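Local atomic coordinates of threonine--tRNA ligase catalytic subunit (Aeropyrum pernix, PDB entry 3A32), a protein that attaches threonine to tRNA(Thr) in two steps, activating the amino acid with ATP and then transferring it to the acceptor end, but probably cannot edit mischarged seryl-tRNA. Residues 132-146 with 158-170. Sequence-based numbering, arbitrary orientation.
With ZN (zinc ion), chain G.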
loop_
_atom_site.group_PDB
_atom_site.type_symbol
_atom_site.label_atom_id
_atom_site.label_comp_id
_atom_site.label_asym_id
_atom_site.label_seq_id
_atom_site.Cartn_x
_atom_site.Cartn_y
_atom_site.Cartn_z
ATOM N N LEU A 132 6.339 -18.312 -18.814
ATOM C CA LEU A 132 6.896 -18.970 -17.649
ATOM C C LEU A 132 8.398 -18.672 -17.640
ATOM O O LEU A 132 9.016 -18.594 -18.698
ATOM C CB LEU A 132 6.649 -20.481 -17.724
ATOM C CG LEU A 132 5.206 -20.969 -17.786
ATOM C CD1 LEU A 132 5.119 -22.500 -17.892
ATOM C CD2 LEU A 132 4.331 -20.424 -16.569
ATOM N N PRO A 133 9.005 -18.543 -16.453
ATOM C CA PRO A 133 8.331 -18.663 -15.139
ATOM C C PRO A 133 7.258 -17.563 -14.879
ATOM O O PRO A 133 7.368 -16.415 -15.362
ATOM C CB PRO A 133 9.482 -18.597 -14.111
ATOM C CG PRO A 133 10.713 -18.200 -14.874
ATOM C CD PRO A 133 10.464 -18.330 -16.353
ATOM N N PHE A 134 6.226 -17.939 -14.134
ATOM C CA PHE A 134 5.177 -17.005 -13.734
ATOM C C PHE A 134 5.467 -16.659 -12.289
ATOM O O PHE A 134 5.538 -17.553 -11.429
ATOM C CB PHE A 134 3.831 -17.677 -13.894
ATOM C CG PHE A 134 2.687 -16.931 -13.298
ATOM C CD1 PHE A 134 1.969 -16.031 -14.054
ATOM C CD2 PHE A 134 2.276 -17.195 -11.988
ATOM C CE1 PHE A 134 0.877 -15.340 -13.495
ATOM C CE2 PHE A 134 1.196 -16.525 -11.431
ATOM C CZ PHE A 134 0.484 -15.611 -12.179
ATOM N N LYS A 135 5.669 -15.360 -12.033
ATOM C CA LYS A 135 6.079 -14.870 -10.727
ATOM C C LYS A 135 5.111 -13.833 -10.304
ATOM O O LYS A 135 4.867 -12.879 -11.051
ATOM C CB LYS A 135 7.498 -14.278 -10.786
ATOM C CG LYS A 135 8.506 -15.196 -11.511
ATOM C CD LYS A 135 9.962 -14.775 -11.376
ATOM C CE LYS A 135 10.146 -13.244 -11.351
ATOM N NZ LYS A 135 11.559 -12.847 -11.723
ATOM N N VAL A 136 4.540 -14.028 -9.107
ATOM C CA VAL A 136 3.515 -13.142 -8.546
ATOM C C VAL A 136 3.935 -12.724 -7.095
ATOM O O VAL A 136 4.225 -13.605 -6.263
ATOM C CB VAL A 136 2.116 -13.820 -8.621
ATOM C CG1 VAL A 136 2.062 -15.182 -7.845
ATOM C CG2 VAL A 136 1.044 -12.926 -8.164
ATOM N N PHE A 137 3.954 -11.412 -6.824
ATOM C CA PHE A 137 4.357 -10.845 -5.534
ATOM C C PHE A 137 3.172 -10.156 -4.834
ATOM O O PHE A 137 2.394 -9.473 -5.486
ATOM C CB PHE A 137 5.458 -9.773 -5.694
ATOM C CG PHE A 137 5.755 -9.043 -4.407
ATOM C CD1 PHE A 137 6.501 -9.658 -3.399
ATOM C CD2 PHE A 137 5.250 -7.764 -4.173
ATOM C CE1 PHE A 137 6.748 -9.029 -2.220
ATOM C CE2 PHE A 137 5.521 -7.114 -2.976
ATOM C CZ PHE A 137 6.258 -7.737 -1.998
ATOM N N GLU A 138 3.074 -10.283 -3.515
ATOM C CA GLU A 138 2.039 -9.550 -2.754
ATOM C C GLU A 138 2.570 -9.141 -1.392
ATOM O O GLU A 138 3.174 -9.973 -0.721
ATOM C CB GLU A 138 0.734 -10.354 -2.575
ATOM C CG GLU A 138 -0.275 -9.640 -1.703
ATOM C CD GLU A 138 -1.669 -10.259 -1.708
ATOM O OE1 GLU A 138 -1.890 -11.348 -2.319
ATOM O OE2 GLU A 138 -2.559 -9.659 -1.068
ATOM N N PHE A 139 2.393 -7.856 -1.040
ATOM C CA PHE A 139 2.566 -7.340 0.332
ATOM C C PHE A 139 1.299 -7.806 1.050
ATOM O O PHE A 139 0.257 -7.127 1.028
ATOM C CB PHE A 139 2.636 -5.801 0.278
ATOM C CG PHE A 139 3.076 -5.137 1.579
ATOM C CD1 PHE A 139 4.407 -5.169 1.991
ATOM C CD2 PHE A 139 2.159 -4.445 2.368
ATOM C CE1 PHE A 139 4.804 -4.554 3.208
ATOM C CE2 PHE A 139 2.547 -3.805 3.544
ATOM C CZ PHE A 139 3.879 -3.857 3.964
ATOM N N GLY A 140 1.339 -9.003 1.627
ATOM C CA GLY A 140 0.062 -9.684 1.950
ATOM C C GLY A 140 -0.255 -9.681 3.422
ATOM O O GLY A 140 0.660 -9.738 4.236
ATOM N N ARG A 141 -1.533 -9.651 3.775
ATOM C CA ARG A 141 -1.969 -9.555 5.205
ATOM C C ARG A 141 -2.691 -10.829 5.622
ATOM O O ARG A 141 -3.736 -11.158 5.059
ATOM C CB ARG A 141 -2.885 -8.358 5.410
ATOM C CG ARG A 141 -2.188 -7.051 5.071
ATOM C CD ARG A 141 -3.158 -5.948 4.735
ATOM N NE ARG A 141 -2.423 -4.685 4.764
ATOM C CZ ARG A 141 -1.910 -4.138 3.675
ATOM N NH1 ARG A 141 -2.109 -4.724 2.499
ATOM N NH2 ARG A 141 -1.213 -3.035 3.771
ATOM N N VAL A 142 -2.096 -11.544 6.583
ATOM C CA VAL A 142 -2.501 -12.884 6.951
ATOM C C VAL A 142 -2.819 -12.955 8.434
ATOM O O VAL A 142 -2.293 -12.188 9.235
ATOM C CB VAL A 142 -1.478 -13.975 6.480
ATOM C CG1 VAL A 142 -1.363 -13.989 4.943
ATOM C CG2 VAL A 142 -0.103 -13.793 7.094
ATOM N N HIS A 143 -3.755 -13.812 8.795
ATOM C CA HIS A 143 -4.180 -13.895 10.173
ATOM C C HIS A 143 -4.245 -15.363 10.565
ATOM O O HIS A 143 -4.758 -16.186 9.812
ATOM C CB HIS A 143 -5.545 -13.274 10.395
ATOM C CG HIS A 143 -5.560 -11.806 10.199
ATOM N ND1 HIS A 143 -5.634 -11.222 8.943
ATOM C CD2 HIS A 143 -5.491 -10.798 11.087
ATOM C CE1 HIS A 143 -5.596 -9.910 9.079
ATOM N NE2 HIS A 143 -5.479 -9.630 10.364
ATOM N N ARG A 144 -3.742 -15.655 11.756
ATOM C CA ARG A 144 -3.573 -17.039 12.200
ATOM C C ARG A 144 -3.871 -17.095 13.688
ATOM O O ARG A 144 -3.598 -16.134 14.413
ATOM C CB ARG A 144 -2.141 -17.489 11.923
ATOM C CG ARG A 144 -1.884 -17.587 10.457
ATOM C CD ARG A 144 -0.482 -17.991 10.174
ATOM N NE ARG A 144 -0.257 -18.006 8.720
ATOM C CZ ARG A 144 0.916 -18.284 8.158
ATOM N NH1 ARG A 144 1.940 -18.603 8.928
ATOM N NH2 ARG A 144 1.081 -18.245 6.835
ATOM N N TYR A 145 -4.449 -18.207 14.127
ATOM C CA TYR A 145 -4.689 -18.405 15.576
ATOM C C TYR A 145 -3.363 -18.461 16.283
ATOM O O TYR A 145 -2.534 -19.226 15.887
ATOM C CB TYR A 145 -5.476 -19.693 15.873
ATOM C CG TYR A 145 -5.525 -19.990 17.371
ATOM C CD1 TYR A 145 -6.178 -19.126 18.239
ATOM C CD2 TYR A 145 -4.846 -21.093 17.919
ATOM C CE1 TYR A 145 -6.194 -19.338 19.599
ATOM C CE2 TYR A 145 -4.868 -21.327 19.296
ATOM C CZ TYR A 145 -5.564 -20.434 20.125
ATOM O OH TYR A 145 -5.608 -20.614 21.509
ATOM N N GLU A 146 -3.141 -17.629 17.291
ATOM C CA GLU A 146 -2.116 -17.934 18.298
ATOM C C GLU A 146 -2.725 -17.877 19.678
ATOM O O GLU A 146 -3.485 -16.947 19.953
ATOM C CB GLU A 146 -0.936 -16.962 18.254
ATOM C CG GLU A 146 -0.247 -16.893 16.889
ATOM C CD GLU A 146 0.693 -18.052 16.646
ATOM O OE1 GLU A 146 0.952 -18.827 17.577
ATOM O OE2 GLU A 146 1.182 -18.181 15.517
ATOM N N ARG A 158 -1.100 -12.356 15.877
ATOM C CA ARG A 158 -2.278 -12.894 15.224
ATOM C C ARG A 158 -2.561 -12.359 13.811
ATOM O O ARG A 158 -3.287 -12.982 13.054
ATOM C CB ARG A 158 -3.492 -12.623 16.123
ATOM C CG ARG A 158 -3.527 -13.549 17.347
ATOM C CD ARG A 158 -4.563 -13.147 18.394
ATOM N NE ARG A 158 -4.442 -14.117 19.474
ATOM C CZ ARG A 158 -4.928 -13.970 20.697
ATOM N NH1 ARG A 158 -5.605 -12.875 21.071
ATOM N NH2 ARG A 158 -4.773 -14.960 21.527
ATOM N N GLY A 159 -2.046 -11.183 13.476
ATOM C CA GLY A 159 -2.189 -10.623 12.125
ATOM C C GLY A 159 -0.877 -9.979 11.749
ATOM O O GLY A 159 -0.303 -9.233 12.548
ATOM N N PHE A 160 -0.371 -10.297 10.558
ATOM C CA PHE A 160 0.911 -9.782 10.142
ATOM C C PHE A 160 1.026 -9.708 8.615
ATOM O O PHE A 160 0.132 -10.118 7.896
ATOM C CB PHE A 160 2.111 -10.597 10.775
ATOM C CG PHE A 160 2.110 -12.078 10.447
ATOM C CD1 PHE A 160 2.935 -12.586 9.442
ATOM C CD2 PHE A 160 1.259 -12.962 11.128
ATOM C CE1 PHE A 160 2.915 -13.963 9.087
ATOM C CE2 PHE A 160 1.255 -14.346 10.804
ATOM C CZ PHE A 160 2.074 -14.841 9.769
ATOM N N THR A 161 2.167 -9.213 8.148
ATOM C CA THR A 161 2.398 -8.965 6.746
ATOM C C THR A 161 3.608 -9.787 6.290
ATOM O O THR A 161 4.559 -9.928 7.041
ATOM C CB THR A 161 2.532 -7.432 6.525
ATOM O OG1 THR A 161 1.631 -6.734 7.435
ATOM C CG2 THR A 161 2.182 -7.051 5.051
ATOM N N GLN A 162 3.549 -10.333 5.075
ATOM C CA GLN A 162 4.641 -11.109 4.447
ATOM C C GLN A 162 4.959 -10.413 3.120
ATOM O O GLN A 162 4.050 -9.902 2.487
ATOM C CB GLN A 162 4.147 -12.498 4.060
ATOM C CG GLN A 162 3.800 -13.409 5.193
ATOM C CD GLN A 162 2.924 -14.560 4.792
ATOM O OE1 GLN A 162 2.024 -14.435 3.969
ATOM N NE2 GLN A 162 3.173 -15.708 5.394
ATOM N N ASP A 163 6.248 -10.373 2.736
ATOM C CA ASP A 163 6.645 -10.077 1.357
ATOM C C ASP A 163 6.605 -11.418 0.567
ATOM O O ASP A 163 7.631 -12.029 0.233
ATOM C CB ASP A 163 8.069 -9.438 1.311
ATOM C CG ASP A 163 9.154 -10.293 2.034
ATOM O OD1 ASP A 163 8.840 -10.935 3.069
ATOM O OD2 ASP A 163 10.334 -10.312 1.583
ATOM N N ASP A 164 5.393 -11.826 0.253
ATOM C CA ASP A 164 5.075 -13.144 -0.220
ATOM C C ASP A 164 5.109 -13.201 -1.749
ATOM O O ASP A 164 4.610 -12.289 -2.409
ATOM C CB ASP A 164 3.654 -13.477 0.278
ATOM C CG ASP A 164 3.350 -14.973 0.259
ATOM O OD1 ASP A 164 4.301 -15.792 0.265
ATOM O OD2 ASP A 164 2.142 -15.323 0.279
ATOM N N ALA A 165 5.622 -14.297 -2.321
ATOM C CA ALA A 165 5.537 -14.469 -3.761
ATOM C C ALA A 165 5.418 -15.938 -4.057
ATOM O O ALA A 165 5.789 -16.779 -3.225
ATOM C CB ALA A 165 6.755 -13.853 -4.452
ATOM N N HIS A 166 4.849 -16.240 -5.210
ATOM C CA HIS A 166 4.756 -17.576 -5.720
ATOM C C HIS A 166 5.305 -17.638 -7.136
ATOM O O HIS A 166 5.094 -16.727 -7.953
ATOM C CB HIS A 166 3.310 -18.106 -5.591
ATOM C CG HIS A 166 2.896 -18.243 -4.162
ATOM N ND1 HIS A 166 2.327 -17.209 -3.457
ATOM C CD2 HIS A 166 3.113 -19.230 -3.267
ATOM C CE1 HIS A 166 2.145 -17.571 -2.205
ATOM N NE2 HIS A 166 2.607 -18.796 -2.062
ATOM N N ILE A 167 6.055 -18.702 -7.401
ATOM C CA ILE A 167 6.724 -18.866 -8.664
ATOM C C ILE A 167 6.400 -20.232 -9.238
ATOM O O ILE A 167 6.568 -21.265 -8.577
ATOM C CB ILE A 167 8.253 -18.714 -8.504
ATOM C CG1 ILE A 167 8.575 -17.437 -7.756
ATOM C CG2 ILE A 167 9.004 -18.767 -9.894
ATOM C CD1 ILE A 167 10.049 -17.048 -7.911
ATOM N N ILE A 168 5.928 -20.239 -10.473
ATOM C CA ILE A 168 5.725 -21.482 -11.226
ATOM C C ILE A 168 6.781 -21.509 -12.333
ATOM O O ILE A 168 6.721 -20.712 -13.273
ATOM C CB ILE A 168 4.284 -21.530 -11.788
ATOM C CG1 ILE A 168 3.316 -21.456 -10.609
ATOM C CG2 ILE A 168 4.072 -22.762 -12.695
ATOM C CD1 ILE A 168 1.846 -21.415 -10.941
ATOM N N VAL A 169 7.771 -22.388 -12.182
ATOM C CA VAL A 169 8.982 -22.323 -13.018
ATOM C C VAL A 169 9.296 -23.685 -13.676
ATOM O O VAL A 169 9.343 -24.691 -12.961
ATOM C CB VAL A 169 10.239 -21.844 -12.219
ATOM C CG1 VAL A 169 10.375 -22.532 -10.923
ATOM C CG2 VAL A 169 11.447 -22.053 -13.022
ATOM N N PRO A 170 9.470 -23.726 -15.029
ATOM C CA PRO A 170 9.807 -25.008 -15.682
ATOM C C PRO A 170 11.150 -25.495 -15.222
ATOM O O PRO A 170 11.981 -24.685 -14.797
ATOM C CB PRO A 170 9.914 -24.621 -17.164
ATOM C CG PRO A 170 9.049 -23.416 -17.301
ATOM C CD PRO A 170 9.349 -22.645 -16.027
HETATM ZN ZN ZN G . 2.664 -19.623 -0.258
HETATM O O HOH W 1 2.229 -18.170 4.206
HETATM O O HOH W 2 3.846 -18.301 0.716
#
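F134 to V142 pair with F160 to I168 as antiparallel strands of the class II synthetase catalytic sheet; in this family the two strands and the loop between them form motif 2. Ten backbone hydrogen bonds join these residues, the straightest running from V142 N to F160 O. Packing is tight on the face of F137, F139 and T161: T161 CG2 sits over the centre of the F139 ring, 3.7 Å from its centroid, while D163 CB meets the edge of the F137 ring.

The zinc-side face is wetter, and its F160, Q162 and R144 are partly exposed. H166 NE2 binds the zinc ion at 2.0 Å, with C112, H310 and a water completing the site; that water donates to D164 OD1. A second water accepts from Q162 NE2 and, weakly, from R144 NH2, while R144 NE is hydrogen-bonded to P109 O. V142 CG2 lies over one face of the F160 ring, whose CG sits between the backbone N and the carbonyl carbon (chi1 58°), turning the ring toward V142 and R144. F160 CZ in turn touches a face of the R144 guanidinium, the two planes 87° apart.

Near the loop, R158 reaches along the other segment with an extended chain and grips E146 O side-on, through NH2 at 2.8 Å and NE at 3.0 Å. With an alanine here both guanidinium donors are gone, and the E146 carbonyl is likely to be left without its mate. E146 O lies only 4° out of the guanidinium plane.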